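Local atomic coordinates of kelch-like protein 7 (Homo sapiens, PDB entry 3II7), a protein that serves as the substrate-specific adapter of a CUL3-RBX1 E3 ubiquitin ligase, its kelch-repeat domain being the part described here. Residues K45-V58 against P285-C297. Residues are numbered along the deposited sequence; the frame is centred on the assembly and turned at random.
With EDO (1,2-ethanediol), chain H; EDO (1,2-ethanediol), chain G; EDO (1,2-ethanediol), chain N; EDO (1,2-ethanediol), chain I.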
ATOM      1  N   LYS A  45      13.418  10.816  -3.920  1.00  5.35           N
ATOM      2  CA  LYS A  45      12.618   9.641  -4.157  1.00 10.51           C
ATOM      3  C   LYS A  45      13.365   8.391  -3.746  1.00  8.67           C
ATOM      4  O   LYS A  45      14.568   8.270  -4.008  1.00  9.02           O
ATOM      5  CB  LYS A  45      12.359   9.461  -5.654  1.00 10.27           C
ATOM      6  CG  LYS A  45      11.559  10.492  -6.330  1.00 23.62           C
ATOM      7  CD  LYS A  45      11.725  10.392  -7.869  1.00 35.33           C
ATOM      8  CE  LYS A  45      10.820   9.352  -8.467  1.00 45.14           C
ATOM      9  NZ  LYS A  45       9.429   9.850  -8.488  1.00 43.64           N
ATOM     10  N   ARG A  46      12.623   7.461  -3.145  1.00  4.68           N
ATOM     11  CA  ARG A  46      13.094   6.114  -2.889  1.00  3.56           C
ATOM     12  C   ARG A  46      12.527   5.180  -3.936  1.00  7.63           C
ATOM     13  O   ARG A  46      11.367   5.353  -4.377  1.00  7.77           O
ATOM     14  CB  ARG A  46      12.588   5.616  -1.548  1.00  5.08           C
ATOM     15  CG  ARG A  46      13.077   6.369  -0.364  1.00  4.68           C
ATOM     16  CD  ARG A  46      12.721   5.667   0.911  1.00  8.45           C
ATOM     17  NE  ARG A  46      13.079   6.464   2.077  1.00  5.39           N
ATOM     18  CZ  ARG A  46      13.422   5.971   3.276  1.00  7.26           C
ATOM     19  NH1 ARG A  46      13.479   4.660   3.495  1.00  5.97           N
ATOM     20  NH2 ARG A  46      13.739   6.795   4.256  1.00  8.29           N
ATOM     21  N   ARG A  47      13.310   4.177  -4.311  1.00  7.10           N
ATOM     22  CA  ARG A  47      12.826   3.076  -5.154  1.00  8.98           C
ATOM     23  C   ARG A  47      12.207   1.981  -4.293  1.00  6.61           C
ATOM     24  O   ARG A  47      12.856   1.481  -3.404  1.00  7.04           O
ATOM     25  CB  ARG A  47      13.987   2.463  -5.944  1.00  9.91           C
ATOM     26  CG  ARG A  47      13.594   1.292  -6.838  1.00 13.87           C
ATOM     27  CD  ARG A  47      14.822   0.533  -7.387  1.00 15.47           C
ATOM     28  NE  ARG A  47      15.686   1.414  -8.160  1.00 20.52           N
ATOM     29  CZ  ARG A  47      16.835   1.955  -7.724  1.00 31.47           C
ATOM     30  NH1 ARG A  47      17.305   1.703  -6.500  1.00 20.58           N
ATOM     31  NH2 ARG A  47      17.528   2.753  -8.527  1.00 29.27           N
ATOM     32  N   ASP A  48      10.962   1.602  -4.604  1.00  7.17           N
ATOM     33  CA  ASP A  48      10.319   0.436  -4.020  1.00  7.19           C
ATOM     34  C   ASP A  48      10.286   0.449  -2.478  1.00  6.55           C
ATOM     35  O   ASP A  48      10.618  -0.533  -1.831  1.00  7.05           O
ATOM     36  CB  ASP A  48      10.978  -0.835  -4.563  1.00  7.17           C
ATOM     37  CG  ASP A  48      10.750  -1.004  -6.080  1.00  8.06           C
ATOM     38  OD1 ASP A  48       9.669  -0.577  -6.569  1.00 14.35           O
ATOM     39  OD2 ASP A  48      11.639  -1.538  -6.743  1.00 18.14           O
ATOM     40  N   ALA A  49       9.913   1.590  -1.915  1.00  5.53           N
ATOM     41  CA  ALA A  49       9.701   1.716  -0.446  1.00  4.61           C
ATOM     42  C   ALA A  49       8.229   1.487  -0.086  1.00  3.57           C
ATOM     43  O   ALA A  49       7.421   1.022  -0.920  1.00  6.14           O
ATOM     44  CB  ALA A  49      10.185   3.099   0.039  1.00  6.27           C
ATOM     45  N   ALA A  50       7.898   1.756   1.172  1.00  4.79           N
ATOM     46  CA  ALA A  50       6.536   1.650   1.685  1.00  5.93           C
ATOM     47  C   ALA A  50       6.255   2.801   2.616  1.00  6.22           C
ATOM     48  O   ALA A  50       7.178   3.417   3.137  1.00  5.86           O
ATOM     49  CB  ALA A  50       6.332   0.325   2.424  1.00  8.77           C
ATOM     50  N   CYS A  51       4.969   3.101   2.816  1.00  8.11           N
ATOM     51  CA  CYS A  51       4.605   4.142   3.773  1.00  7.29           C
ATOM     52  C   CYS A  51       3.429   3.705   4.621  1.00  7.63           C
ATOM     53  O   CYS A  51       2.727   2.754   4.267  1.00  8.25           O
ATOM     54  CB  CYS A  51       4.323   5.457   3.089  1.00 10.47           C
ATOM     55  SG  CYS A  51       2.733   5.576   2.358  1.00 10.10           S
ATOM     56  N   VAL A  52       3.255   4.344   5.767  1.00  6.39           N
ATOM     57  CA  VAL A  52       2.169   4.004   6.658  0.50  6.07           C
ATOM     58  C   VAL A  52       1.881   5.216   7.532  1.00  7.12           C
ATOM     59  O   VAL A  52       2.789   5.965   7.867  1.00  9.00           O
ATOM     60  CB  VAL A  52       2.529   2.728   7.526  0.50  7.95           C
ATOM     61  CG1 VAL A  52       3.967   2.845   8.080  0.50  4.70           C
ATOM     62  CG2 VAL A  52       1.531   2.499   8.647  0.50 14.18           C
ATOM     63  N   PHE A  53       0.611   5.403   7.870  1.00  6.08           N
ATOM     64  CA  PHE A  53       0.207   6.499   8.728  1.00  3.43           C
ATOM     65  C   PHE A  53      -0.209   6.002  10.098  1.00  5.96           C
ATOM     66  O   PHE A  53      -0.974   5.031  10.202  1.00  7.29           O
ATOM     67  CB  PHE A  53      -0.943   7.253   8.099  1.00  5.98           C
ATOM     68  CG  PHE A  53      -1.450   8.362   8.931  1.00  7.88           C
ATOM     69  CD1 PHE A  53      -0.763   9.576   8.983  1.00  7.26           C
ATOM     70  CD2 PHE A  53      -2.619   8.227   9.667  1.00  5.91           C
ATOM     71  CE1 PHE A  53      -1.267  10.630   9.752  1.00  7.12           C
ATOM     72  CE2 PHE A  53      -3.100   9.273  10.452  1.00  5.88           C
ATOM     73  CZ  PHE A  53      -2.441  10.459  10.488  1.00  4.33           C
ATOM     74  N   TRP A  54       0.281   6.668  11.150  1.00  6.37           N
ATOM     75  CA  TRP A  54      -0.201   6.425  12.517  1.00  5.71           C
ATOM     76  C   TRP A  54      -0.076   7.696  13.351  1.00  6.78           C
ATOM     77  O   TRP A  54       0.983   8.295  13.381  1.00  6.73           O
ATOM     78  CB  TRP A  54       0.551   5.288  13.219  1.00  3.84           C
ATOM     79  CG  TRP A  54       0.020   5.049  14.572  1.00  5.74           C
ATOM     80  CD1 TRP A  54       0.572   5.457  15.751  1.00  7.61           C
ATOM     81  CD2 TRP A  54      -1.233   4.447  14.905  1.00  7.80           C
ATOM     82  NE1 TRP A  54      -0.244   5.125  16.796  1.00 13.03           N
ATOM     83  CE2 TRP A  54      -1.358   4.492  16.307  1.00  9.81           C
ATOM     84  CE3 TRP A  54      -2.255   3.851  14.151  1.00 12.02           C
ATOM     85  CZ2 TRP A  54      -2.468   3.972  16.976  1.00 16.33           C
ATOM     86  CZ3 TRP A  54      -3.356   3.322  14.818  1.00 17.04           C
ATOM     87  CH2 TRP A  54      -3.451   3.389  16.217  1.00 11.67           C
ATOM     88  N   ASP A  55      -1.168   8.072  14.031  1.00  5.20           N
ATOM     89  CA  ASP A  55      -1.157   9.157  15.041  1.00  7.20           C
ATOM     90  C   ASP A  55      -0.359  10.390  14.587  1.00  6.12           C
ATOM     91  O   ASP A  55       0.657  10.783  15.176  1.00  8.35           O
ATOM     92  CB  ASP A  55      -0.633   8.614  16.365  1.00  9.52           C
ATOM     93  CG  ASP A  55      -0.763   9.593  17.509  1.00 13.88           C
ATOM     94  OD1 ASP A  55      -1.699  10.428  17.525  1.00 13.98           O
ATOM     95  OD2 ASP A  55       0.090   9.509  18.403  1.00 18.00           O
ATOM     96  N   ASN A  56      -0.862  10.981  13.517  1.00  6.44           N
ATOM     97  CA  ASN A  56      -0.355  12.228  12.934  1.00  6.69           C
ATOM     98  C   ASN A  56       0.982  12.155  12.187  1.00  5.98           C
ATOM     99  O   ASN A  56       1.489  13.205  11.749  1.00  7.12           O
ATOM    100  CB  ASN A  56      -0.302  13.340  13.977  1.00  9.72           C
ATOM    101  CG  ASN A  56      -1.679  13.704  14.508  1.00 12.38           C
ATOM    102  OD1 ASN A  56      -2.677  13.636  13.774  1.00 17.81           O
ATOM    103  ND2 ASN A  56      -1.736  14.131  15.758  1.00 28.48           N
ATOM    104  N   VAL A  57       1.513  10.946  12.008  1.00  6.30           N
ATOM    105  CA  VAL A  57       2.813  10.752  11.359  1.00  3.68           C
ATOM    106  C   VAL A  57       2.728   9.780  10.182  1.00  5.47           C
ATOM    107  O   VAL A  57       2.192   8.650  10.325  1.00  3.95           O
ATOM    108  CB  VAL A  57       3.864  10.246  12.373  1.00  6.32           C
ATOM    109  CG1 VAL A  57       5.256  10.101  11.690  1.00  5.94           C
ATOM    110  CG2 VAL A  57       3.961  11.201  13.568  1.00  5.47           C
ATOM    111  N   VAL A  58       3.282  10.212   9.029  1.00  7.18           N
ATOM    112  CA  VAL A  58       3.537   9.322   7.880  1.00  5.56           C
ATOM    113  C   VAL A  58       4.955   8.810   8.017  1.00  7.79           C
ATOM    114  O   VAL A  58       5.898   9.609   8.116  1.00  7.02           O
ATOM    115  CB  VAL A  58       3.404  10.024   6.539  1.00  3.74           C
ATOM    116  CG1 VAL A  58       3.757   9.057   5.394  1.00  2.94           C
ATOM    117  CG2 VAL A  58       1.966  10.616   6.317  1.00  5.13           C
ATOM    118  N   PRO A 285       1.148  12.258 -11.481  1.00  6.21           N
ATOM    119  CA  PRO A 285       2.020  11.831 -12.591  1.00  8.08           C
ATOM    120  C   PRO A 285       3.193  10.935 -12.175  1.00 11.22           C
ATOM    121  O   PRO A 285       3.840  10.334 -13.034  1.00 12.71           O
ATOM    122  CB  PRO A 285       2.531  13.145 -13.138  1.00  8.30           C
ATOM    123  CG  PRO A 285       2.518  14.077 -11.946  1.00 13.09           C
ATOM    124  CD  PRO A 285       1.275  13.711 -11.218  1.00  7.97           C
ATOM    125  N   VAL A 286       3.456  10.858 -10.877  1.00  6.19           N
ATOM    126  CA  VAL A 286       4.491   9.977 -10.332  1.00  4.10           C
ATOM    127  C   VAL A 286       3.864   8.639  -9.972  1.00  3.79           C
ATOM    128  O   VAL A 286       3.286   8.461  -8.884  1.00  9.98           O
ATOM    129  CB  VAL A 286       5.184  10.597  -9.104  1.00  9.42           C
ATOM    130  CG1 VAL A 286       6.343   9.685  -8.635  1.00 11.16           C
ATOM    131  CG2 VAL A 286       5.677  11.994  -9.435  1.00  9.12           C
ATOM    132  N   THR A 287       3.971   7.691 -10.912  1.00  7.48           N
ATOM    133  CA  THR A 287       3.254   6.426 -10.801  1.00  5.16           C
ATOM    134  C   THR A 287       3.840   5.513  -9.739  1.00  5.90           C
ATOM    135  O   THR A 287       3.159   4.638  -9.236  1.00  6.88           O
ATOM    136  CB  THR A 287       3.176   5.689 -12.189  1.00  4.36           C
ATOM    137  OG1 THR A 287       4.480   5.341 -12.631  1.00  8.58           O
ATOM    138  CG2 THR A 287       2.493   6.585 -13.253  1.00  5.87           C
ATOM    139  N   SER A 288       5.109   5.714  -9.391  1.00  5.90           N
ATOM    140  CA  SER A 288       5.742   4.920  -8.339  1.00  8.73           C
ATOM    141  C   SER A 288       5.726   5.597  -6.961  1.00  8.79           C
ATOM    142  O   SER A 288       6.566   5.320  -6.117  1.00 12.66           O
ATOM    143  CB  SER A 288       7.166   4.605  -8.747  1.00  8.93           C
ATOM    144  OG  SER A 288       7.900   5.796  -8.924  1.00 19.51           O
ATOM    145  N   CYS A 289       4.765   6.471  -6.740  1.00  7.40           N
ATOM    146  CA  CYS A 289       4.654   7.186  -5.501  1.00  6.00           C
ATOM    147  C   CYS A 289       4.225   6.253  -4.376  1.00  7.02           C
ATOM    148  O   CYS A 289       3.724   5.152  -4.602  1.00 10.32           O
ATOM    149  CB  CYS A 289       3.611   8.303  -5.632  1.00  7.31           C
ATOM    150  SG  CYS A 289       1.946   7.743  -6.006  1.00 12.22           S
ATOM    151  N   LEU A 290       4.456   6.711  -3.159  1.00  3.46           N
ATOM    152  CA  LEU A 290       3.880   6.132  -1.964  1.00  4.44           C
ATOM    153  C   LEU A 290       2.548   6.815  -1.690  1.00  5.27           C
ATOM    154  O   LEU A 290       2.367   8.011  -1.991  1.00  4.61           O
ATOM    155  CB  LEU A 290       4.857   6.303  -0.790  1.00  3.68           C
ATOM    156  CG  LEU A 290       6.232   5.708  -1.040  1.00  7.44           C
ATOM    157  CD1 LEU A 290       7.141   6.080   0.125  1.00  8.27           C
ATOM    158  CD2 LEU A 290       6.091   4.200  -1.197  1.00 11.74           C
ATOM    159  N   ILE A 291       1.599   6.046  -1.171  1.00  3.41           N
ATOM    160  CA  ILE A 291       0.249   6.564  -0.908  1.00  4.29           C
ATOM    161  C   ILE A 291      -0.281   6.050   0.436  1.00  5.41           C
ATOM    162  O   ILE A 291      -0.059   4.874   0.809  1.00  5.82           O
ATOM    163  CB  ILE A 291      -0.715   6.139  -2.070  1.00  6.00           C
ATOM    164  CG1 ILE A 291      -2.108   6.791  -1.876  1.00  6.97           C
ATOM    165  CG2 ILE A 291      -0.760   4.606  -2.228  1.00  7.81           C
ATOM    166  CD1 ILE A 291      -3.041   6.644  -3.121  1.00  8.30           C
ATOM    167  N   CYS A 292      -0.958   6.927   1.184  1.00  6.48           N
ATOM    168  CA  CYS A 292      -1.619   6.521   2.408  1.00  4.85           C
ATOM    169  C   CYS A 292      -2.718   7.513   2.747  1.00  6.42           C
ATOM    170  O   CYS A 292      -2.738   8.641   2.230  1.00  5.68           O
ATOM    171  CB  CYS A 292      -0.631   6.376   3.582  1.00  7.63           C
ATOM    172  SG  CYS A 292       0.145   7.886   4.100  1.00  9.66           S
ATOM    173  N   VAL A 293      -3.646   7.081   3.583  1.00  4.88           N
ATOM    174  CA  VAL A 293      -4.687   7.957   4.084  1.00  3.74           C
ATOM    175  C   VAL A 293      -4.193   8.598   5.373  1.00  3.01           C
ATOM    176  O   VAL A 293      -3.672   7.892   6.273  1.00  3.74           O
ATOM    177  CB  VAL A 293      -5.994   7.201   4.348  1.00  6.52           C
ATOM    178  CG1 VAL A 293      -7.075   8.150   4.978  1.00  7.35           C
ATOM    179  CG2 VAL A 293      -6.463   6.559   3.074  1.00  5.37           C
ATOM    180  N   VAL A 294      -4.315   9.920   5.459  1.00  2.67           N
ATOM    181  CA  VAL A 294      -3.968  10.652   6.669  1.00  3.22           C
ATOM    182  C   VAL A 294      -5.213  11.285   7.288  1.00  5.72           C
ATOM    183  O   VAL A 294      -6.129  11.673   6.592  1.00  5.21           O
ATOM    184  CB  VAL A 294      -2.905  11.765   6.406  1.00  6.19           C
ATOM    185  CG1 VAL A 294      -1.709  11.222   5.679  1.00  9.84           C
ATOM    186  CG2 VAL A 294      -3.479  12.891   5.660  1.00 15.19           C
ATOM    187  N   ASP A 295      -5.223  11.377   8.606  1.00  8.16           N
ATOM    188  CA  ASP A 295      -6.097  12.296   9.332  1.00 14.48           C
ATOM    189  C   ASP A 295      -5.316  13.575   9.755  1.00 22.15           C
ATOM    190  O   ASP A 295      -4.287  13.479  10.450  1.00 20.02           O
ATOM    191  CB  ASP A 295      -6.625  11.617  10.567  1.00 14.15           C
ATOM    192  CG  ASP A 295      -7.846  12.294  11.114  1.00 23.31           C
ATOM    193  OD1 ASP A 295      -8.128  13.446  10.710  1.00 22.04           O
ATOM    194  OD2 ASP A 295      -8.530  11.669  11.944  1.00 25.20           O
ATOM    195  N   THR A 296      -5.801  14.758   9.347  1.00 25.28           N
ATOM    196  CA  THR A 296      -5.079  16.027   9.619  1.00 28.16           C
ATOM    197  C   THR A 296      -5.536  16.748  10.918  1.00 33.03           C
ATOM    198  O   THR A 296      -5.121  17.884  11.176  1.00 33.17           O
ATOM    199  CB  THR A 296      -5.172  17.035   8.404  1.00 29.60           C
ATOM    200  OG1 THR A 296      -6.534  17.434   8.201  1.00 29.42           O
ATOM    201  CG2 THR A 296      -4.620  16.420   7.111  1.00 21.40           C
ATOM    202  N   CYS A 297      -6.354  16.083  11.736  1.00 38.10           N
ATOM    203  CA  CYS A 297      -6.944  16.716  12.946  1.00 43.79           C
ATOM    204  C   CYS A 297      -5.932  16.981  14.090  1.00 44.98           C
ATOM    205  O   CYS A 297      -5.062  16.155  14.396  1.00 45.79           O
ATOM    206  CB  CYS A 297      -8.115  15.874  13.467  1.00 44.17           C
ATOM    207  SG  CYS A 297      -7.646  14.234  14.084  1.00 55.59           S
TER
HETATM  208  C1  EDO H 957       7.830   3.663  -3.568  1.00 38.68           C
HETATM  209  O1  EDO H 957       9.230   3.855  -3.400  1.00 20.51           O
HETATM  210  C2  EDO H 957       7.487   2.919  -4.837  1.00 24.91           C
HETATM  211  O2  EDO H 957       6.129   2.470  -4.739  1.00 42.30           O
HETATM  212  C1  EDO G 956       9.011   8.445  -2.464  1.00 22.71           C
HETATM  213  O1  EDO G 956      10.203   8.026  -1.797  1.00 19.65           O
HETATM  214  C2  EDO G 956       8.576   7.434  -3.522  1.00 16.41           C
HETATM  215  O2  EDO G 956       9.579   7.318  -4.564  1.00 29.05           O
HETATM  216  C1  EDO N 963       7.331   7.536 -13.345  1.00 43.80           C
HETATM  217  O1  EDO N 963       5.926   7.763 -13.351  1.00 40.97           O
HETATM  218  C2  EDO N 963       7.869   7.955 -12.007  1.00 38.09           C
HETATM  219  O2  EDO N 963       7.266   7.123 -11.017  1.00 31.93           O
HETATM  220  C1  EDO I 958       6.051   2.071 -11.456  1.00 43.47           C
HETATM  221  O1  EDO I 958       5.857   3.371 -12.015  1.00 38.84           O
HETATM  222  C2  EDO I 958       4.706   1.425 -11.183  1.00 27.62           C
HETATM  223  O2  EDO I 958       3.946   2.117 -10.141  1.00 33.76           O
HETATM  224  O   HOH W   1       8.585   7.922  -6.703  1.00 35.74           O
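Strands 50-54 and 290-295 run nearly parallel, their axes 14° apart and 6.4 Å at closest approach, yet no hydrogen bond joins them. They belong to adjacent blades of the kelch beta-propeller: 50-54 begins one four-stranded sheet, whereas 290-295, from the C-terminal end of the chain, pairs with strand 13-18 in the neighbouring one. Side chains of each strand pack on side chains and backbone of the other, as C51 SG does 3.3 Å from I291 O. L290, C51, C292 and F53 alternate along the interface: C51 SG lies 3.9 Å from L290 CB and 3.7 Å from C292 CB, while C292 SG rests against C51 SG and reaches V58 CG2 at 4.0 Å. The F53 ring is laid over V294 by a chi1 of 178°, which sets CG opposite the backbone N; V294 CA stands 3.9 Å from the ring centroid and 1° off the normal, a CH-pi contact over the face. V294 CG1 also meets V58 CG2. Losing the ring to an alanine at F53 is likely to uncover V294 CA and open a gap between the blades. At the other end K45 NZ meets V286 CG1 tip to tip at 3.1 Å, and water 1 bridges polar groups, accepting a hydrogen bond from K45 NZ at 2.8 Å and hydrogen-bonding S288 OG.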